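Local coordinates for succinoglycan biosynthesis protein (Bacillus cereus ATCC 14579, PDB 2QGM), which is of unestablished function but belongs to the erythromycin esterase-like family and is named for a possible role in succinoglycan biosynthesis, at residues A[101-112]-A[298-309]; A[138-146]-A[437-445]. All coordinates share one frame; numbering follows the deposited sequence.

Contact 1 is the core contact: it pairs strands 108-111 and 301-304, inner neighbours of the eight-stranded mixed sheet, about 8 Å from the centre of the chain. Contact 2 lies farther out, about 15 Å from that centre, and ties the C-terminal tail to the start of helix 143-157. Contact 1 rests on regular parallel bonding and mostly apolar side chains, with polar groups at both ends, whereas contact 2 combines a histidine-carboxylate pair with a single backbone bridge. The two touch where Tyr140 OH meets Trp304 NE1, 3.1 Å away, and where Met111 packs on Tyr140 and Ile145. Helix 143-157 links them: its first turn is part of contact 2, and its later turns pack on side chains of contact 1.

Contact 1: residues A[101-112]-A[298-309]; sequences VTEMGFTNFAME and GGKTMVWAHNIH
Lys300 crosses the ring of Phe106 at about a right angle, with CB over one face and 3.6 Å from the ring centroid, which makes a CH-pi contact. The extended lysine chain then carries NZ to Met104 O, where the two atoms are hydrogen-bonded at 2.8 Å. Selenomethionine Met302 approaches the same ring obliquely in a Met-aromatic contact, and its bent end brings CE within 3.7 Å of Val101 CG2 and to the edge of the Phe109 ring.

These side chains flank parallel strands 108-111 and 301-304, joined by four successive bridges; Met302 N, for example, donates to Asn108 O at 2.9 Å. Where the strands begin, Lys300 O accepts from both Thr107 N and Asn108 N.

Trp304 shares a face of the sheet with Phe109, Met302 and Met111. Met111 CE lies over the indole, 3.8 Å from the centroid of its five-membered ring and 13° off the normal. The Phe109 ring instead brings CZ to 3.5 Å from Trp304 CE3, with the ring planes 68° apart. Met148 and Met152 of helix 143-157 pack on this face, and Trp304 NE1 bonds Tyr140 OH.

Beyond the strands, Glu112 extends with CG anti to its N (chi1 -176°), which lets OE1 accept from His306 N at 3.0 Å, nearly along the C-O axis. His306 ND1 accepts from Ile308 N and caps the helix, while NE2 bonds Ile410 O. Glu112 OE2 also nears the ring of His309, whose ND1 bonds Glu283. The apolar middle thus gives way to Glu112, His306 and His309 at the C-terminal strand ends, a position consistent with an active site as in other alpha/beta enzymes, though none is assigned a role.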
loop_
_atom_site.group_PDB
_atom_site.type_symbol
_atom_site.label_atom_id
_atom_site.label_comp_id
_atom_site.label_asym_id
_atom_site.label_seq_id
_atom_site.Cartn_x
_atom_site.Cartn_y
_atom_site.Cartn_z
ATOM N N VAL A 101 -2.225 15.090 4.121
ATOM C CA VAL A 101 -0.978 15.828 4.289
ATOM C C VAL A 101 -1.207 17.292 4.666
ATOM O O VAL A 101 -0.648 17.782 5.648
ATOM C CB VAL A 101 -0.107 15.764 3.000
ATOM C CG1 VAL A 101 1.086 16.693 3.121
ATOM C CG2 VAL A 101 0.394 14.355 2.777
ATOM N N THR A 102 -2.055 17.966 3.901
ATOM C CA THR A 102 -2.331 19.378 4.115
ATOM C C THR A 102 -3.255 19.749 5.275
ATOM O O THR A 102 -3.101 20.825 5.859
ATOM C CB THR A 102 -2.912 20.017 2.842
ATOM O OG1 THR A 102 -4.162 19.395 2.533
ATOM C CG2 THR A 102 -1.966 19.845 1.670
ATOM N N GLU A 103 -4.208 18.885 5.612
ATOM C CA GLU A 103 -5.162 19.185 6.687
ATOM C C GLU A 103 -5.048 18.338 7.962
ATOM O O GLU A 103 -5.567 18.727 9.012
ATOM C CB GLU A 103 -6.599 19.062 6.148
ATOM C CG GLU A 103 -6.958 20.025 5.015
ATOM C CD GLU A 103 -6.781 21.486 5.399
ATOM O OE1 GLU A 103 -7.067 21.837 6.559
ATOM O OE2 GLU A 103 -6.366 22.287 4.538
HETATM N N MSE A 104 -4.369 17.195 7.884
HETATM C CA MSE A 104 -4.260 16.327 9.050
HETATM C C MSE A 104 -2.851 15.967 9.514
HETATM O O MSE A 104 -2.672 15.080 10.347
HETATM C CB MSE A 104 -5.072 15.051 8.807
HETATM C CG MSE A 104 -6.567 15.302 8.712
HETATM SE SE MSE A 104 -7.577 13.671 8.705
HETATM C CE MSE A 104 -7.248 13.125 10.530
ATOM N N GLY A 105 -1.853 16.651 8.968
ATOM C CA GLY A 105 -0.480 16.404 9.372
ATOM C C GLY A 105 0.135 15.053 9.057
ATOM O O GLY A 105 0.966 14.573 9.827
ATOM N N PHE A 106 -0.270 14.420 7.958
ATOM C CA PHE A 106 0.337 13.147 7.596
ATOM C C PHE A 106 1.613 13.485 6.835
ATOM O O PHE A 106 1.629 14.403 6.015
ATOM C CB PHE A 106 -0.642 12.297 6.782
ATOM C CG PHE A 106 -1.594 11.509 7.643
ATOM C CD1 PHE A 106 -1.330 10.178 7.957
ATOM C CD2 PHE A 106 -2.718 12.120 8.198
ATOM C CE1 PHE A 106 -2.177 9.461 8.819
ATOM C CE2 PHE A 106 -3.575 11.421 9.059
ATOM C CZ PHE A 106 -3.303 10.090 9.370
ATOM N N THR A 107 2.684 12.749 7.115
ATOM C CA THR A 107 3.984 13.050 6.519
ATOM C C THR A 107 4.747 11.896 5.881
ATOM O O THR A 107 5.600 12.107 5.021
ATOM C CB THR A 107 4.881 13.673 7.586
ATOM O OG1 THR A 107 4.888 12.819 8.739
ATOM C CG2 THR A 107 4.353 15.049 7.992
ATOM N N ASN A 108 4.459 10.678 6.311
ATOM C CA ASN A 108 5.147 9.511 5.756
ATOM C C ASN A 108 4.256 8.805 4.751
ATOM O O ASN A 108 3.151 8.372 5.084
ATOM C CB ASN A 108 5.510 8.531 6.873
ATOM C CG ASN A 108 6.302 9.187 7.979
ATOM O OD1 ASN A 108 5.993 9.027 9.161
ATOM N ND2 ASN A 108 7.335 9.928 7.604
ATOM N N PHE A 109 4.732 8.689 3.518
ATOM C CA PHE A 109 3.955 8.009 2.499
ATOM C C PHE A 109 4.634 6.671 2.212
ATOM O O PHE A 109 5.657 6.620 1.521
ATOM C CB PHE A 109 3.884 8.857 1.228
ATOM C CG PHE A 109 3.027 8.258 0.153
ATOM C CD1 PHE A 109 1.636 8.265 0.263
ATOM C CD2 PHE A 109 3.612 7.634 -0.950
ATOM C CE1 PHE A 109 0.837 7.657 -0.711
ATOM C CE2 PHE A 109 2.823 7.025 -1.924
ATOM C CZ PHE A 109 1.436 7.032 -1.806
ATOM N N ALA A 110 4.063 5.598 2.759
ATOM C CA ALA A 110 4.599 4.241 2.590
ATOM C C ALA A 110 3.783 3.516 1.530
ATOM O O ALA A 110 2.604 3.213 1.739
ATOM C CB ALA A 110 4.543 3.484 3.925
HETATM N N MSE A 111 4.414 3.233 0.394
HETATM C CA MSE A 111 3.720 2.600 -0.729
HETATM C C MSE A 111 4.131 1.156 -0.973
HETATM O O MSE A 111 5.248 0.760 -0.664
HETATM C CB MSE A 111 3.975 3.419 -2.005
HETATM C CG MSE A 111 3.207 2.950 -3.236
HETATM SE SE MSE A 111 3.658 3.943 -4.836
HETATM C CE MSE A 111 1.938 4.662 -5.255
ATOM N N GLU A 112 3.207 0.385 -1.541
ATOM C CA GLU A 112 3.442 -1.009 -1.883
ATOM C C GLU A 112 4.247 -0.941 -3.177
ATOM O O GLU A 112 3.716 -1.090 -4.282
ATOM C CB GLU A 112 2.104 -1.732 -2.112
ATOM C CG GLU A 112 2.229 -3.238 -2.375
ATOM C CD GLU A 112 0.912 -3.898 -2.771
ATOM O OE1 GLU A 112 -0.162 -3.271 -2.625
ATOM O OE2 GLU A 112 0.960 -5.062 -3.222
ATOM N N GLY A 298 8.475 10.248 12.639
ATOM C CA GLY A 298 7.406 10.874 13.396
ATOM C C GLY A 298 6.291 11.357 12.494
ATOM O O GLY A 298 6.179 10.904 11.358
ATOM N N GLY A 299 5.477 12.285 12.984
ATOM C CA GLY A 299 4.369 12.783 12.185
ATOM C C GLY A 299 3.292 11.719 12.138
ATOM O O GLY A 299 2.952 11.145 13.171
ATOM N N LYS A 300 2.756 11.455 10.951
ATOM C CA LYS A 300 1.727 10.433 10.782
ATOM C C LYS A 300 2.015 9.670 9.495
ATOM O O LYS A 300 2.616 10.209 8.567
ATOM C CB LYS A 300 0.340 11.070 10.724
ATOM C CG LYS A 300 -0.060 11.809 11.990
ATOM C CD LYS A 300 -1.435 12.431 11.802
ATOM C CE LYS A 300 -1.934 13.095 13.063
ATOM N NZ LYS A 300 -3.197 13.828 12.784
ATOM N N THR A 301 1.564 8.418 9.445
ATOM C CA THR A 301 1.828 7.541 8.310
ATOM C C THR A 301 0.655 7.026 7.501
ATOM O O THR A 301 -0.351 6.562 8.033
ATOM C CB THR A 301 2.621 6.316 8.773
ATOM O OG1 THR A 301 3.802 6.765 9.437
ATOM C CG2 THR A 301 3.008 5.438 7.589
HETATM N N MSE A 302 0.818 7.106 6.186
HETATM C CA MSE A 302 -0.181 6.634 5.246
HETATM C C MSE A 302 0.365 5.381 4.572
HETATM O O MSE A 302 1.520 5.354 4.153
HETATM C CB MSE A 302 -0.447 7.692 4.180
HETATM C CG MSE A 302 -0.990 9.022 4.701
HETATM SE SE MSE A 302 -0.859 10.411 3.333
HETATM C CE MSE A 302 1.024 10.755 3.515
ATOM N N VAL A 303 -0.455 4.341 4.485
ATOM C CA VAL A 303 -0.044 3.110 3.823
ATOM C C VAL A 303 -0.909 2.942 2.570
ATOM O O VAL A 303 -2.120 2.723 2.649
ATOM C CB VAL A 303 -0.206 1.882 4.745
ATOM C CG1 VAL A 303 0.139 0.590 3.983
ATOM C CG2 VAL A 303 0.707 2.041 5.951
ATOM N N TRP A 304 -0.271 3.086 1.417
ATOM C CA TRP A 304 -0.941 2.960 0.126
ATOM C C TRP A 304 -0.673 1.560 -0.405
ATOM O O TRP A 304 0.477 1.192 -0.654
ATOM C CB TRP A 304 -0.380 4.003 -0.846
ATOM C CG TRP A 304 -0.896 3.909 -2.260
ATOM C CD1 TRP A 304 -0.810 2.838 -3.101
ATOM C CD2 TRP A 304 -1.501 4.966 -3.019
ATOM N NE1 TRP A 304 -1.317 3.167 -4.340
ATOM C CE2 TRP A 304 -1.748 4.467 -4.313
ATOM C CE3 TRP A 304 -1.856 6.291 -2.727
ATOM C CZ2 TRP A 304 -2.333 5.244 -5.321
ATOM C CZ3 TRP A 304 -2.437 7.065 -3.727
ATOM C CH2 TRP A 304 -2.670 6.538 -5.008
ATOM N N ALA A 305 -1.726 0.774 -0.583
ATOM C CA ALA A 305 -1.555 -0.590 -1.075
ATOM C C ALA A 305 -2.897 -1.114 -1.536
ATOM O O ALA A 305 -3.899 -0.414 -1.452
ATOM C CB ALA A 305 -1.003 -1.473 0.045
ATOM N N HIS A 306 -2.912 -2.339 -2.037
ATOM C CA HIS A 306 -4.156 -2.939 -2.476
ATOM C C HIS A 306 -5.032 -3.193 -1.249
ATOM O O HIS A 306 -4.523 -3.302 -0.136
ATOM C CB HIS A 306 -3.882 -4.271 -3.172
ATOM C CG HIS A 306 -5.062 -4.814 -3.915
ATOM N ND1 HIS A 306 -6.156 -5.369 -3.284
ATOM C CD2 HIS A 306 -5.336 -4.852 -5.242
ATOM C CE1 HIS A 306 -7.050 -5.723 -4.189
ATOM N NE2 HIS A 306 -6.576 -5.420 -5.385
ATOM N N ASN A 307 -6.344 -3.280 -1.451
ATOM C CA ASN A 307 -7.273 -3.577 -0.357
ATOM C C ASN A 307 -6.770 -4.785 0.421
ATOM O O ASN A 307 -6.807 -4.817 1.647
ATOM C CB ASN A 307 -8.661 -3.942 -0.892
ATOM C CG ASN A 307 -9.524 -2.735 -1.197
ATOM O OD1 ASN A 307 -9.208 -1.604 -0.820
ATOM N ND2 ASN A 307 -10.648 -2.978 -1.866
ATOM N N ILE A 308 -6.324 -5.797 -0.310
ATOM C CA ILE A 308 -5.838 -7.028 0.303
ATOM C C ILE A 308 -4.801 -6.821 1.409
ATOM O O ILE A 308 -4.884 -7.447 2.468
ATOM C CB ILE A 308 -5.231 -7.951 -0.770
ATOM C CG1 ILE A 308 -6.327 -8.430 -1.721
ATOM C CG2 ILE A 308 -4.489 -9.111 -0.103
ATOM C CD1 ILE A 308 -7.383 -9.302 -1.075
ATOM N N HIS A 309 -3.831 -5.947 1.165
ATOM C CA HIS A 309 -2.766 -5.705 2.129
ATOM C C HIS A 309 -3.094 -4.782 3.298
ATOM O O HIS A 309 -2.519 -4.929 4.372
ATOM C CB HIS A 309 -1.518 -5.192 1.398
ATOM C CG HIS A 309 -0.969 -6.163 0.402
ATOM N ND1 HIS A 309 -0.318 -7.318 0.769
ATOM C CD2 HIS A 309 -1.015 -6.167 -0.953
ATOM C CE1 HIS A 309 0.016 -7.996 -0.317
ATOM N NE2 HIS A 309 -0.397 -7.318 -1.373
HETATM O O HOH W 1 7.578 12.316 8.880
#

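Contact 2: residues A[138-146]-A[437-445]; sequences LLYPTDEII and RKTSPSHIK
The imidazole of His443 meets the carboxylate of Glu144 edge-on: Glu144 CD lies near the ring plane, and the two planes are turned 36° apart. His443 ND1 donates to Glu144 OE2 at 2.7 Å, a nearly straight bond (169° at the hydrogen) that arrives on the syn side of the oxygen but out of the carboxylate plane. The second carboxylate, that of Asp143, lies almost parallel to the imidazole and comes to the ring obliquely, while OD2 touches the histidine CB.

Glu144 is gripped at both oxygens. A bend at chi2 (90°) turns its carboxylate back to His443 N, whose forked bond points mainly at OE1, 3.1 Å away, with OE2 the longer, bent branch at 3.2 Å (137° at the hydrogen). OE2 also bonds Ser87 OG outside the contact, so the bonds to His443 N, His443 ND1 and Ser87 OG together fix the rotation of the carboxylate.

The segment 138-146 enters helix 143-157 here. Thr142 is the N-cap, its OG1 accepting from Ile145 N at 3.1 Å, and Pro141 before it centres an inverse gamma turn. The tail leaves strand 432-439 of the mixed sheet, runs past this helix start and forms a single backbone bridge, Thr142 with Ile444. One side of the bridge is Asp143 N to His443 O, 2.8 Å; the other is Lys445 N to Pro141 O, 3.0 Å.

Apolar groups flank these bonds. Thr142 CG2 packs against Ile444 CD1 at 3.6 Å. The extended Lys445 chain crosses Ile146 at about a right angle, where CD and the isoleucine CD1 are tight at 3.3 Å. A water joins Leu139 O to Ser442 OG, which also bonds Thr349.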
loop_
_atom_site.group_PDB
_atom_site.type_symbol
_atom_site.label_atom_id
_atom_site.label_comp_id
_atom_site.label_asym_id
_atom_site.label_seq_id
_atom_site.Cartn_x
_atom_site.Cartn_y
_atom_site.Cartn_z
ATOM N N LEU A 138 5.471 -1.737 -13.393
ATOM C CA LEU A 138 4.269 -1.824 -14.222
ATOM C C LEU A 138 2.901 -1.822 -13.560
ATOM O O LEU A 138 2.668 -2.449 -12.531
ATOM C CB LEU A 138 4.378 -2.997 -15.194
ATOM C CG LEU A 138 5.129 -2.645 -16.486
ATOM C CD1 LEU A 138 5.124 -3.837 -17.429
ATOM C CD2 LEU A 138 4.467 -1.441 -17.147
ATOM N N LEU A 139 1.998 -1.107 -14.213
ATOM C CA LEU A 139 0.628 -0.893 -13.783
ATOM C C LEU A 139 0.648 0.370 -12.944
ATOM O O LEU A 139 -0.311 1.125 -12.950
ATOM C CB LEU A 139 0.037 -2.073 -12.983
ATOM C CG LEU A 139 -0.276 -3.405 -13.690
ATOM C CD1 LEU A 139 -1.464 -4.059 -12.995
ATOM C CD2 LEU A 139 -0.621 -3.191 -15.160
ATOM N N TYR A 140 1.754 0.625 -12.244
ATOM C CA TYR A 140 1.835 1.838 -11.436
ATOM C C TYR A 140 2.358 3.105 -12.123
ATOM O O TYR A 140 2.075 4.208 -11.657
ATOM C CB TYR A 140 2.624 1.578 -10.152
ATOM C CG TYR A 140 1.732 1.269 -8.965
ATOM C CD1 TYR A 140 0.466 0.706 -9.141
ATOM C CD2 TYR A 140 2.149 1.542 -7.668
ATOM C CE1 TYR A 140 -0.358 0.425 -8.055
ATOM C CE2 TYR A 140 1.333 1.261 -6.569
ATOM C CZ TYR A 140 0.078 0.705 -6.774
ATOM O OH TYR A 140 -0.735 0.420 -5.703
ATOM N N PRO A 141 3.120 2.981 -13.232
ATOM C CA PRO A 141 3.608 4.207 -13.883
ATOM C C PRO A 141 2.482 4.839 -14.710
ATOM O O PRO A 141 2.586 4.948 -15.934
ATOM C CB PRO A 141 4.750 3.708 -14.779
ATOM C CG PRO A 141 5.017 2.314 -14.337
ATOM C CD PRO A 141 3.679 1.796 -13.900
ATOM N N THR A 142 1.408 5.240 -14.037
ATOM C CA THR A 142 0.252 5.836 -14.702
ATOM C C THR A 142 0.253 7.347 -14.560
ATOM O O THR A 142 0.935 7.894 -13.700
ATOM C CB THR A 142 -1.064 5.307 -14.104
ATOM O OG1 THR A 142 -1.192 5.772 -12.753
ATOM C CG2 THR A 142 -1.083 3.785 -14.116
ATOM N N ASP A 143 -0.516 8.024 -15.407
ATOM C CA ASP A 143 -0.599 9.478 -15.333
ATOM C C ASP A 143 -1.166 9.880 -13.978
ATOM O O ASP A 143 -0.720 10.860 -13.380
ATOM C CB ASP A 143 -1.503 10.041 -16.432
ATOM C CG ASP A 143 -0.935 9.836 -17.823
ATOM O OD1 ASP A 143 0.308 9.838 -17.974
ATOM O OD2 ASP A 143 -1.736 9.700 -18.771
ATOM N N GLU A 144 -2.143 9.108 -13.502
ATOM C CA GLU A 144 -2.801 9.377 -12.226
ATOM C C GLU A 144 -1.829 9.374 -11.047
ATOM O O GLU A 144 -1.813 10.312 -10.250
ATOM C CB GLU A 144 -3.921 8.352 -11.976
ATOM C CG GLU A 144 -5.074 8.390 -12.995
ATOM C CD GLU A 144 -4.863 7.477 -14.201
ATOM O OE1 GLU A 144 -3.759 6.920 -14.352
ATOM O OE2 GLU A 144 -5.807 7.315 -15.005
ATOM N N ILE A 145 -1.021 8.323 -10.938
ATOM C CA ILE A 145 -0.073 8.220 -9.836
ATOM C C ILE A 145 1.103 9.178 -9.987
ATOM O O ILE A 145 1.523 9.806 -9.020
ATOM C CB ILE A 145 0.444 6.754 -9.677
ATOM C CG1 ILE A 145 -0.730 5.844 -9.325
ATOM C CG2 ILE A 145 1.514 6.674 -8.588
ATOM C CD1 ILE A 145 -0.400 4.366 -9.207
ATOM N N ILE A 146 1.627 9.310 -11.199
ATOM C CA ILE A 146 2.744 10.212 -11.416
ATOM C C ILE A 146 2.351 11.641 -11.076
ATOM O O ILE A 146 3.169 12.409 -10.591
ATOM C CB ILE A 146 3.245 10.112 -12.858
ATOM C CG1 ILE A 146 3.832 8.716 -13.071
ATOM C CG2 ILE A 146 4.284 11.193 -13.127
ATOM C CD1 ILE A 146 4.189 8.401 -14.490
ATOM N N ARG A 437 -18.912 4.373 -7.685
ATOM C CA ARG A 437 -19.759 3.488 -8.480
ATOM C C ARG A 437 -19.153 3.068 -9.817
ATOM O O ARG A 437 -18.909 1.885 -10.052
ATOM C CB ARG A 437 -21.118 4.143 -8.727
ATOM C CG ARG A 437 -22.120 3.235 -9.408
ATOM C CD ARG A 437 -23.354 4.019 -9.810
ATOM N NE ARG A 437 -24.054 4.574 -8.655
ATOM C CZ ARG A 437 -24.961 5.540 -8.732
ATOM N NH1 ARG A 437 -25.270 6.062 -9.911
ATOM N NH2 ARG A 437 -25.569 5.974 -7.635
ATOM N N LYS A 438 -18.922 4.030 -10.701
ATOM C CA LYS A 438 -18.357 3.712 -12.005
ATOM C C LYS A 438 -16.894 4.102 -12.127
ATOM O O LYS A 438 -16.496 5.220 -11.787
ATOM C CB LYS A 438 -19.162 4.388 -13.126
ATOM C CG LYS A 438 -20.582 3.863 -13.290
ATOM C CD LYS A 438 -21.274 4.454 -14.519
ATOM C CE LYS A 438 -22.683 3.892 -14.691
ATOM N NZ LYS A 438 -23.332 4.364 -15.956
ATOM N N THR A 439 -16.087 3.161 -12.602
ATOM C CA THR A 439 -14.667 3.412 -12.790
ATOM C C THR A 439 -14.217 3.023 -14.196
ATOM O O THR A 439 -14.926 2.317 -14.916
ATOM C CB THR A 439 -13.833 2.664 -11.726
ATOM O OG1 THR A 439 -14.300 1.317 -11.601
ATOM C CG2 THR A 439 -13.964 3.364 -10.378
ATOM N N SER A 440 -13.048 3.511 -14.590
ATOM C CA SER A 440 -12.507 3.236 -15.914
ATOM C C SER A 440 -11.015 2.935 -15.816
ATOM O O SER A 440 -10.408 3.126 -14.767
ATOM C CB SER A 440 -12.756 4.436 -16.845
ATOM O OG SER A 440 -12.131 5.616 -16.363
ATOM N N PRO A 441 -10.403 2.458 -16.914
ATOM C CA PRO A 441 -8.973 2.131 -16.920
ATOM C C PRO A 441 -7.988 3.266 -16.649
ATOM O O PRO A 441 -8.145 4.394 -17.124
ATOM C CB PRO A 441 -8.757 1.533 -18.310
ATOM C CG PRO A 441 -10.088 0.919 -18.629
ATOM C CD PRO A 441 -11.043 2.002 -18.159
ATOM N N SER A 442 -6.960 2.939 -15.875
ATOM C CA SER A 442 -5.895 3.880 -15.562
ATOM C C SER A 442 -5.134 4.128 -16.865
ATOM O O SER A 442 -5.209 3.323 -17.795
ATOM C CB SER A 442 -4.958 3.267 -14.526
ATOM O OG SER A 442 -4.556 1.974 -14.934
ATOM N N HIS A 443 -4.388 5.225 -16.927
ATOM C CA HIS A 443 -3.635 5.556 -18.134
ATOM C C HIS A 443 -2.128 5.400 -17.953
ATOM O O HIS A 443 -1.485 6.257 -17.349
ATOM C CB HIS A 443 -3.937 6.996 -18.560
ATOM C CG HIS A 443 -5.398 7.287 -18.712
ATOM N ND1 HIS A 443 -6.248 7.400 -17.634
ATOM C CD2 HIS A 443 -6.159 7.467 -19.815
ATOM C CE1 HIS A 443 -7.475 7.637 -18.068
ATOM N NE2 HIS A 443 -7.449 7.681 -19.386
ATOM N N ILE A 444 -1.566 4.314 -18.482
ATOM C CA ILE A 444 -0.128 4.071 -18.382
ATOM C C ILE A 444 0.648 5.114 -19.182
ATOM O O ILE A 444 0.550 5.175 -20.408
ATOM C CB ILE A 444 0.248 2.663 -18.912
ATOM C CG1 ILE A 444 -0.427 1.589 -18.057
ATOM C CG2 ILE A 444 1.771 2.475 -18.891
ATOM C CD1 ILE A 444 0.080 1.519 -16.627
ATOM N N LYS A 445 1.416 5.933 -18.473
ATOM C CA LYS A 445 2.216 6.983 -19.095
ATOM C C LYS A 445 3.293 6.404 -20.014
ATOM O O LYS A 445 4.433 6.218 -19.538
ATOM C CB LYS A 445 2.862 7.857 -18.014
ATOM C CG LYS A 445 3.601 9.072 -18.544
ATOM C CD LYS A 445 4.207 9.884 -17.417
ATOM C CE LYS A 445 5.001 11.059 -17.963
ATOM N NZ LYS A 445 5.660 11.847 -16.885
ATOM O OXT LYS A 445 2.990 6.125 -21.196
HETATM O O HOH W 2 -2.797 0.687 -13.521
#